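Local coordinates for anthrone oxidase-like protein (Streptomyces ambofaciens, PDB 5F9P) that acts as an oxygenase that cleaves a carbon–carbon bond, opening ring B of an intermediate in atypical angucycline biosynthesis, at residues Leu13-Asp19 and Thr90-Met96; Ile2-Glu6 and Val100-Leu104. Residues are numbered along the deposited sequence.

Contact 1 (Leu13-Asp19 and Thr90-Met96); sequences LNLFTTD and TTSIRLM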
ATOM      1  N   LEU A  13      -2.299  -5.242   2.495  1.00 13.13           N
ATOM      2  CA  LEU A  13      -2.551  -4.433   1.305  1.00 11.91           C
ATOM      3  C   LEU A  13      -3.247  -5.244   0.229  1.00 11.40           C
ATOM      4  O   LEU A  13      -2.712  -6.238  -0.266  1.00 12.59           O
ATOM      5  CB  LEU A  13      -1.265  -3.816   0.761  1.00 10.95           C
ATOM      6  CG  LEU A  13      -0.764  -2.577   1.513  1.00 14.22           C
ATOM      7  CD1 LEU A  13      -0.523  -2.865   2.996  1.00 15.94           C
ATOM      8  CD2 LEU A  13       0.494  -2.053   0.866  1.00 12.79           C
ATOM      9  N   ASN A  14      -4.463  -4.826  -0.105  1.00 11.35           N
ATOM     10  CA  ASN A  14      -5.231  -5.442  -1.175  1.00 11.08           C
ATOM     11  C   ASN A  14      -5.078  -4.603  -2.440  1.00 12.55           C
ATOM     12  O   ASN A  14      -5.534  -3.458  -2.508  1.00 10.73           O
ATOM     13  CB  ASN A  14      -6.703  -5.565  -0.793  1.00 10.72           C
ATOM     14  CG  ASN A  14      -6.928  -6.468   0.404  1.00 10.11           C
ATOM     15  OD1 ASN A  14      -6.047  -7.220   0.802  1.00 12.78           O
ATOM     16  ND2 ASN A  14      -8.134  -6.417   0.965  1.00 13.92           N
ATOM     17  N   LEU A  15      -4.405  -5.183  -3.424  1.00 12.75           N
ATOM     18  CA  LEU A  15      -4.055  -4.497  -4.655  1.00 11.04           C
ATOM     19  C   LEU A  15      -4.893  -5.019  -5.815  1.00 13.57           C
ATOM     20  O   LEU A  15      -4.924  -6.222  -6.078  1.00 12.81           O
ATOM     21  CB  LEU A  15      -2.570  -4.721  -4.952  1.00 12.65           C
ATOM     22  CG  LEU A  15      -2.069  -4.218  -6.310  1.00 15.49           C
ATOM     23  CD1 LEU A  15      -2.200  -2.700  -6.388  1.00 10.60           C
ATOM     24  CD2 LEU A  15      -0.630  -4.664  -6.534  1.00 14.07           C
ATOM     25  N   PHE A  16      -5.576  -4.108  -6.500  1.00 12.62           N
ATOM     26  CA  PHE A  16      -6.434  -4.463  -7.616  1.00 12.87           C
ATOM     27  C   PHE A  16      -6.031  -3.668  -8.864  1.00 14.00           C
ATOM     28  O   PHE A  16      -5.806  -2.459  -8.791  1.00 12.93           O
ATOM     29  CB  PHE A  16      -7.885  -4.138  -7.273  1.00 11.09           C
ATOM     30  CG  PHE A  16      -8.365  -4.759  -5.990  1.00 13.43           C
ATOM     31  CD1 PHE A  16      -8.827  -6.064  -5.971  1.00 13.37           C
ATOM     32  CD2 PHE A  16      -8.370  -4.033  -4.811  1.00 10.50           C
ATOM     33  CE1 PHE A  16      -9.266  -6.645  -4.799  1.00 14.27           C
ATOM     34  CE2 PHE A  16      -8.823  -4.598  -3.634  1.00 14.16           C
ATOM     35  CZ  PHE A  16      -9.272  -5.911  -3.628  1.00 12.40           C
ATOM     36  N   THR A  17      -5.935  -4.352  -9.997  1.00 13.71           N
ATOM     37  CA  THR A  17      -5.698  -3.693 -11.279  1.00 13.71           C
ATOM     38  C   THR A  17      -6.940  -3.875 -12.146  1.00 13.25           C
ATOM     39  O   THR A  17      -7.653  -4.872 -12.025  1.00 15.23           O
ATOM     40  CB  THR A  17      -4.463  -4.279 -12.017  1.00 17.21           C
ATOM     41  OG1 THR A  17      -4.684  -5.667 -12.302  1.00 17.26           O
ATOM     42  CG2 THR A  17      -3.221  -4.148 -11.160  1.00 15.02           C
ATOM     43  N   THR A  18      -7.217  -2.907 -13.003  1.00 14.58           N
ATOM     44  CA  THR A  18      -8.334  -3.027 -13.924  1.00 17.27           C
ATOM     45  C   THR A  18      -8.035  -2.276 -15.224  1.00 20.68           C
ATOM     46  O   THR A  18      -7.003  -1.621 -15.333  1.00 14.31           O
ATOM     47  CB  THR A  18      -9.643  -2.532 -13.281  1.00 18.16           C
ATOM     48  OG1 THR A  18     -10.756  -2.934 -14.091  1.00 19.81           O
ATOM     49  CG2 THR A  18      -9.627  -1.021 -13.113  1.00 13.53           C
ATOM     50  N   ASP A  19      -8.931  -2.359 -16.207  1.00 23.02           N
ATOM     51  CA  ASP A  19      -8.610  -1.824 -17.533  1.00 22.41           C
ATOM     52  C   ASP A  19      -9.477  -0.665 -18.048  1.00 24.83           C
ATOM     53  O   ASP A  19      -9.255  -0.187 -19.159  1.00 25.79           O
ATOM     54  CB  ASP A  19      -8.550  -2.952 -18.576  1.00 21.93           C
ATOM     55  CG  ASP A  19      -9.858  -3.706 -18.701  1.00 28.27           C
ATOM     56  OD1 ASP A  19     -10.845  -3.343 -18.015  1.00 26.48           O
ATOM     57  OD2 ASP A  19      -9.905  -4.660 -19.506  1.00 38.97           O
ATOM     58  N   THR A  90     -11.812  -6.712 -12.382  1.00 16.50           N
ATOM     59  CA  THR A  90     -10.363  -6.576 -12.248  1.00 16.92           C
ATOM     60  C   THR A  90      -9.616  -7.442 -13.253  1.00 18.55           C
ATOM     61  O   THR A  90     -10.142  -8.436 -13.759  1.00 20.86           O
ATOM     62  CB  THR A  90      -9.877  -6.965 -10.830  1.00 15.32           C
ATOM     63  OG1 THR A  90     -10.268  -8.312 -10.541  1.00 17.43           O
ATOM     64  CG2 THR A  90     -10.465  -6.035  -9.777  1.00 15.70           C
ATOM     65  N   THR A  91      -8.381  -7.056 -13.541  1.00 18.16           N
ATOM     66  CA  THR A  91      -7.511  -7.872 -14.360  1.00 17.70           C
ATOM     67  C   THR A  91      -6.590  -8.676 -13.457  1.00 17.21           C
ATOM     68  O   THR A  91      -6.038  -9.698 -13.865  1.00 15.33           O
ATOM     69  CB  THR A  91      -6.687  -7.003 -15.317  1.00 23.52           C
ATOM     70  OG1 THR A  91      -6.117  -5.914 -14.578  1.00 17.69           O
ATOM     71  CG2 THR A  91      -7.587  -6.446 -16.443  1.00 21.97           C
ATOM     72  N   SER A  92      -6.422  -8.208 -12.225  1.00 13.51           N
ATOM     73  CA  SER A  92      -5.706  -8.979 -11.210  1.00 15.79           C
ATOM     74  C   SER A  92      -6.080  -8.564  -9.785  1.00 14.70           C
ATOM     75  O   SER A  92      -6.549  -7.442  -9.537  1.00 13.82           O
ATOM     76  CB  SER A  92      -4.187  -8.866 -11.389  1.00 18.01           C
ATOM     77  OG  SER A  92      -3.715  -7.590 -10.977  1.00 18.28           O
ATOM     78  N   ILE A  93      -5.843  -9.481  -8.856  1.00 14.05           N
ATOM     79  CA  ILE A  93      -6.099  -9.278  -7.441  1.00 13.40           C
ATOM     80  C   ILE A  93      -4.922  -9.840  -6.659  1.00 16.00           C
ATOM     81  O   ILE A  93      -4.546 -11.002  -6.844  1.00 16.73           O
ATOM     82  CB  ILE A  93      -7.350 -10.049  -7.009  1.00 13.62           C
ATOM     83  CG1 ILE A  93      -8.602  -9.459  -7.659  1.00 15.00           C
ATOM     84  CG2 ILE A  93      -7.459 -10.089  -5.484  1.00 14.81           C
ATOM     85  CD1 ILE A  93      -9.820 -10.378  -7.553  1.00 17.30           C
ATOM     86  N   ARG A  94      -4.334  -9.022  -5.796  1.00 11.82           N
ATOM     87  CA  ARG A  94      -3.278  -9.483  -4.904  1.00 14.02           C
ATOM     88  C   ARG A  94      -3.582  -9.023  -3.489  1.00 16.35           C
ATOM     89  O   ARG A  94      -3.684  -7.820  -3.227  1.00 14.84           O
ATOM     90  CB  ARG A  94      -1.907  -8.955  -5.340  1.00 12.14           C
ATOM     91  CG  ARG A  94      -1.264  -9.748  -6.476  1.00 20.89           C
ATOM     92  CD  ARG A  94      -1.133  -8.914  -7.720  1.00 25.25           C
ATOM     93  NE  ARG A  94       0.262  -8.763  -8.126  1.00 33.54           N
ATOM     94  CZ  ARG A  94       0.698  -7.862  -9.004  1.00 35.03           C
ATOM     95  NH1 ARG A  94      -0.151  -6.998  -9.563  1.00 28.88           N
ATOM     96  NH2 ARG A  94       1.991  -7.809  -9.304  1.00 33.08           N
ATOM     97  N   LEU A  95      -3.743  -9.983  -2.583  1.00 13.34           N
ATOM     98  CA  LEU A  95      -4.045  -9.669  -1.197  1.00 14.57           C
ATOM     99  C   LEU A  95      -2.817 -10.025  -0.393  1.00 15.04           C
ATOM    100  O   LEU A  95      -2.513 -11.212  -0.195  1.00 13.57           O
ATOM    101  CB  LEU A  95      -5.257 -10.464  -0.699  1.00 12.68           C
ATOM    102  CG  LEU A  95      -6.489 -10.589  -1.596  1.00 13.44           C
ATOM    103  CD1 LEU A  95      -7.491 -11.526  -0.929  1.00 15.99           C
ATOM    104  CD2 LEU A  95      -7.139  -9.241  -1.901  1.00 11.34           C
HETATM  105  N   MSE A  96      -2.115  -8.998   0.074  1.00 13.50           N
HETATM  106  CA  MSE A  96      -0.761  -9.175   0.578  1.00 11.88           C
HETATM  107  C   MSE A  96      -0.638  -8.901   2.071  1.00 14.16           C
HETATM  108  O   MSE A  96      -1.031  -7.841   2.546  1.00 12.21           O
HETATM  109  CB  MSE A  96       0.188  -8.267  -0.202  1.00 11.93           C
HETATM  110  CG  MSE A  96       0.375  -8.670  -1.666  1.00 14.50           C
HETATM  111 SE   MSE A  96       1.276  -7.266  -2.677  0.84 17.45          SE
HETATM  112  CE  MSE A  96      -0.166  -5.926  -2.613  1.00 11.76           C
TER
HETATM  113  O   HOH W   1      -3.288  -6.934  -8.428  1.00 17.47           O

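Contact 2 (Ile2-Glu6 and Val100-Leu104); sequences IISAE and VAHTL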
ATOM      1  N   ILE A   2      -2.598   5.488  11.670  1.00 17.37           N
ATOM      2  CA  ILE A   2      -1.193   5.761  11.954  1.00 16.29           C
ATOM      3  C   ILE A   2      -0.352   4.527  11.672  1.00 17.53           C
ATOM      4  O   ILE A   2      -0.728   3.423  12.051  1.00 18.31           O
ATOM      5  CB  ILE A   2      -0.988   6.183  13.422  1.00 23.88           C
ATOM      6  CG1 ILE A   2      -1.663   7.528  13.694  1.00 20.68           C
ATOM      7  CG2 ILE A   2       0.506   6.258  13.760  1.00 21.52           C
ATOM      8  CD1 ILE A   2      -0.989   8.693  12.999  1.00 26.09           C
ATOM      9  N   ILE A   3       0.774   4.713  10.987  1.00 18.04           N
ATOM     10  CA  ILE A   3       1.666   3.597  10.678  1.00 18.51           C
ATOM     11  C   ILE A   3       3.007   3.787  11.373  1.00 17.53           C
ATOM     12  O   ILE A   3       3.572   4.869  11.336  1.00 18.00           O
ATOM     13  CB  ILE A   3       1.937   3.485   9.164  1.00 17.43           C
ATOM     14  CG1 ILE A   3       0.624   3.413   8.385  1.00 15.83           C
ATOM     15  CG2 ILE A   3       2.819   2.262   8.871  1.00 13.43           C
ATOM     16  CD1 ILE A   3       0.807   3.638   6.895  1.00 19.17           C
ATOM     17  N   SER A   4       3.515   2.739  12.006  1.00 19.82           N
ATOM     18  CA  SER A   4       4.822   2.841  12.657  1.00 26.17           C
ATOM     19  C   SER A   4       5.591   1.523  12.644  1.00 21.48           C
ATOM     20  O   SER A   4       5.000   0.442  12.665  1.00 22.94           O
ATOM     21  CB  SER A   4       4.663   3.318  14.099  1.00 26.99           C
ATOM     22  OG  SER A   4       4.451   2.214  14.956  1.00 29.83           O
ATOM     23  N   ALA A   5       6.915   1.612  12.638  1.00 24.95           N
ATOM     24  CA  ALA A   5       7.748   0.410  12.639  1.00 29.75           C
ATOM     25  C   ALA A   5       7.534  -0.476  13.874  1.00 29.98           C
ATOM     26  O   ALA A   5       7.827  -1.672  13.842  1.00 25.39           O
ATOM     27  CB  ALA A   5       9.217   0.783  12.498  1.00 31.14           C
ATOM     28  N   GLU A   6       7.023   0.106  14.958  1.00 27.40           N
ATOM     29  CA  GLU A   6       6.754  -0.668  16.173  1.00 33.32           C
ATOM     30  C   GLU A   6       5.407  -1.390  16.138  1.00 34.80           C
ATOM     31  O   GLU A   6       5.066  -2.127  17.066  1.00 33.93           O
ATOM     32  CB  GLU A   6       6.844   0.213  17.419  1.00 36.66           C
ATOM     33  CG  GLU A   6       8.191   0.882  17.603  1.00 35.88           C
ATOM     34  CD  GLU A   6       8.311   2.164  16.804  1.00 43.93           C
ATOM     35  OE1 GLU A   6       7.265   2.762  16.461  1.00 47.30           O
ATOM     36  OE2 GLU A   6       9.456   2.575  16.519  1.00 48.20           O
ATOM     37  N   VAL A 100       5.584  -4.100   8.990  1.00 16.52           N
ATOM     38  CA  VAL A 100       6.239  -2.841   8.696  1.00 17.61           C
ATOM     39  C   VAL A 100       7.715  -2.997   9.019  1.00 20.28           C
ATOM     40  O   VAL A 100       8.063  -3.386  10.128  1.00 16.18           O
ATOM     41  CB  VAL A 100       5.629  -1.691   9.524  1.00 18.22           C
ATOM     42  CG1 VAL A 100       6.427  -0.395   9.307  1.00 13.56           C
ATOM     43  CG2 VAL A 100       4.162  -1.500   9.148  1.00 17.02           C
ATOM     44  N   ALA A 101       8.587  -2.732   8.050  1.00 14.69           N
ATOM     45  CA  ALA A 101      10.012  -2.927   8.284  1.00 16.28           C
ATOM     46  C   ALA A 101      10.700  -1.613   8.657  1.00 17.73           C
ATOM     47  O   ALA A 101      11.667  -1.592   9.418  1.00 15.44           O
ATOM     48  CB  ALA A 101      10.687  -3.570   7.058  1.00 12.45           C
ATOM     49  N   HIS A 102      10.200  -0.512   8.120  1.00 14.09           N
ATOM     50  CA  HIS A 102      10.890   0.753   8.271  1.00 16.08           C
ATOM     51  C   HIS A 102       9.952   1.921   7.970  1.00 15.35           C
ATOM     52  O   HIS A 102       9.097   1.820   7.088  1.00 12.64           O
ATOM     53  CB  HIS A 102      12.087   0.779   7.310  1.00 14.88           C
ATOM     54  CG  HIS A 102      12.987   1.958   7.490  1.00 16.90           C
ATOM     55  ND1 HIS A 102      14.008   1.980   8.416  1.00 21.37           N
ATOM     56  CD2 HIS A 102      13.024   3.156   6.860  1.00 19.36           C
ATOM     57  CE1 HIS A 102      14.639   3.140   8.341  1.00 20.88           C
ATOM     58  NE2 HIS A 102      14.065   3.868   7.401  1.00 20.17           N
ATOM     59  N   THR A 103      10.112   3.010   8.716  1.00 12.60           N
ATOM     60  CA  THR A 103       9.454   4.271   8.387  1.00 16.75           C
ATOM     61  C   THR A 103      10.463   5.416   8.374  1.00 17.00           C
ATOM     62  O   THR A 103      11.476   5.401   9.083  1.00 15.93           O
ATOM     63  CB  THR A 103       8.298   4.627   9.360  1.00 17.39           C
ATOM     64  OG1 THR A 103       8.822   4.901  10.671  1.00 15.51           O
ATOM     65  CG2 THR A 103       7.307   3.490   9.435  1.00 13.71           C
ATOM     66  N   LEU A 104      10.175   6.405   7.547  1.00 15.73           N
ATOM     67  CA  LEU A 104      10.975   7.602   7.469  1.00 14.21           C
ATOM     68  C   LEU A 104      10.021   8.750   7.198  1.00 15.36           C
ATOM     69  O   LEU A 104       9.092   8.598   6.411  1.00 13.82           O
ATOM     70  CB  LEU A 104      11.979   7.481   6.326  1.00 12.90           C
ATOM     71  CG  LEU A 104      12.751   8.775   6.050  1.00 16.30           C
ATOM     72  CD1 LEU A 104      13.579   9.165   7.270  1.00 17.87           C
ATOM     73  CD2 LEU A 104      13.620   8.650   4.788  1.00 14.41           C
TER

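Contact 1 (Leu13-Asp19 and Thr90-Met96)
Strand segments 13-17 and 92-96, antiparallel at 171° with axes approaching to 4.7 Å, show how a sheet's two faces can be filled by quite different shapes. Main-chain hydrogen bonds join Leu13 to Met96 and Leu15 to Arg94 in both directions (Leu15 N to Arg94 O, 2.7 Å). On the face of Leu13, Leu15 and Thr17, the selenomethionine at Met96 bends so that its CE fills the hollow beside Leu15 CB (3.6 Å) and Leu13 CB (4.1 Å). Leu15 in turn lays CD2 over one face of the Arg94 guanidinium, 3.9 Å from NH1. A classic beta bulge, with Thr91 and Ser92 both opposite Thr17, lets both hydroxyls reach Thr17 OG1, 2.7 Å from Thr91 OG1 and 2.5 Å from Ser92 OG. A water bridges Leu15 O and Ser92 OG. On the other face, that of Phe16 and Ile93, Ile93 CG1 lies 3.8 Å from Phe16 CD1, at the ring's edge. Leu13, Leu15 and Met96 face strand 122-130 across the barrel, and Tyr217 of strand 217-228 meets Leu15, Thr17 and Arg94. On the outer face Phe16 lies against Leu27 of helix 21-37 and meets the ring of Phe86 in helix 76-88.

Contact 2 (Ile2-Glu6 and Val100-Leu104)
A peptide crossing a strand almost at right angles, 94° between their directions, makes this contact with no hydrogen bond between the two segments. Methyl groups pack against one another and against the backbone of Ile3-Ala5. Regular strand geometry would send Val100 and Thr103, three positions apart, to different faces, yet both point at Ile3-Ala5. The reason is a classic beta bulge: Ala101 and His102 both face Val160 of the adjoining strand 155-167, and Ala101 takes a helix-like backbone conformation (phi -98°, psi -32°) that shifts the alternation by one residue. Val100 CG1 and Thr103 CG2 consequently stand 4.0 Å apart and form a pair of knobs against the crossing backbone.

Val100 CG1 comes within 3.7 Å of both Ser4 O and Ala5 CA, while Val100 CG2 meets Ile3 CG2 at 4.0 Å. Thr103 CG2 sits 3.7 Å from Ala5 N and 4.1 Å from Ser4 CA. Thr103 presents its methyl here, while its hydroxyl is hydrogen-bonded to Gly111 O. Ser4 turns away from the strand; its OG bonds Asp7 OD1 and weakly accepts Glu6 N at 3.3 Å, as the chain bends out of strand 2-3. That short strand pairs with strand 113-114, while Ile3 also touches Val159 and Ile115.

The result is an N-terminal segment draped over a bulged barrel strand, an addition to the closed eight-stranded antiparallel barrel with flanking helices that fits the dimeric alpha/beta-barrel clan of antibiotic biosynthesis monooxygenases, here with one chain forming the whole barrel.

In the fold
From the N terminus, the chain first lays down Ile2-Glu6, whose partner in contact 2 arrives only 94 residues later. Strand 10-17 follows, then helix 21-37, the hairpin of strands 43-51 and 56-63, and helices 66-74 and 76-88. Strand 92-105 then returns: its beginning closes the inner loop in contact 1 and its far part closes the outer loop in contact 2, so the first loop nests within the second. One long strand thereby serves both, with contact centres 23 Å apart on opposite sides of the chain's centre. Contact 1 joins neighbouring barrel strands; contact 2 ties the N-terminal extension to that barrel.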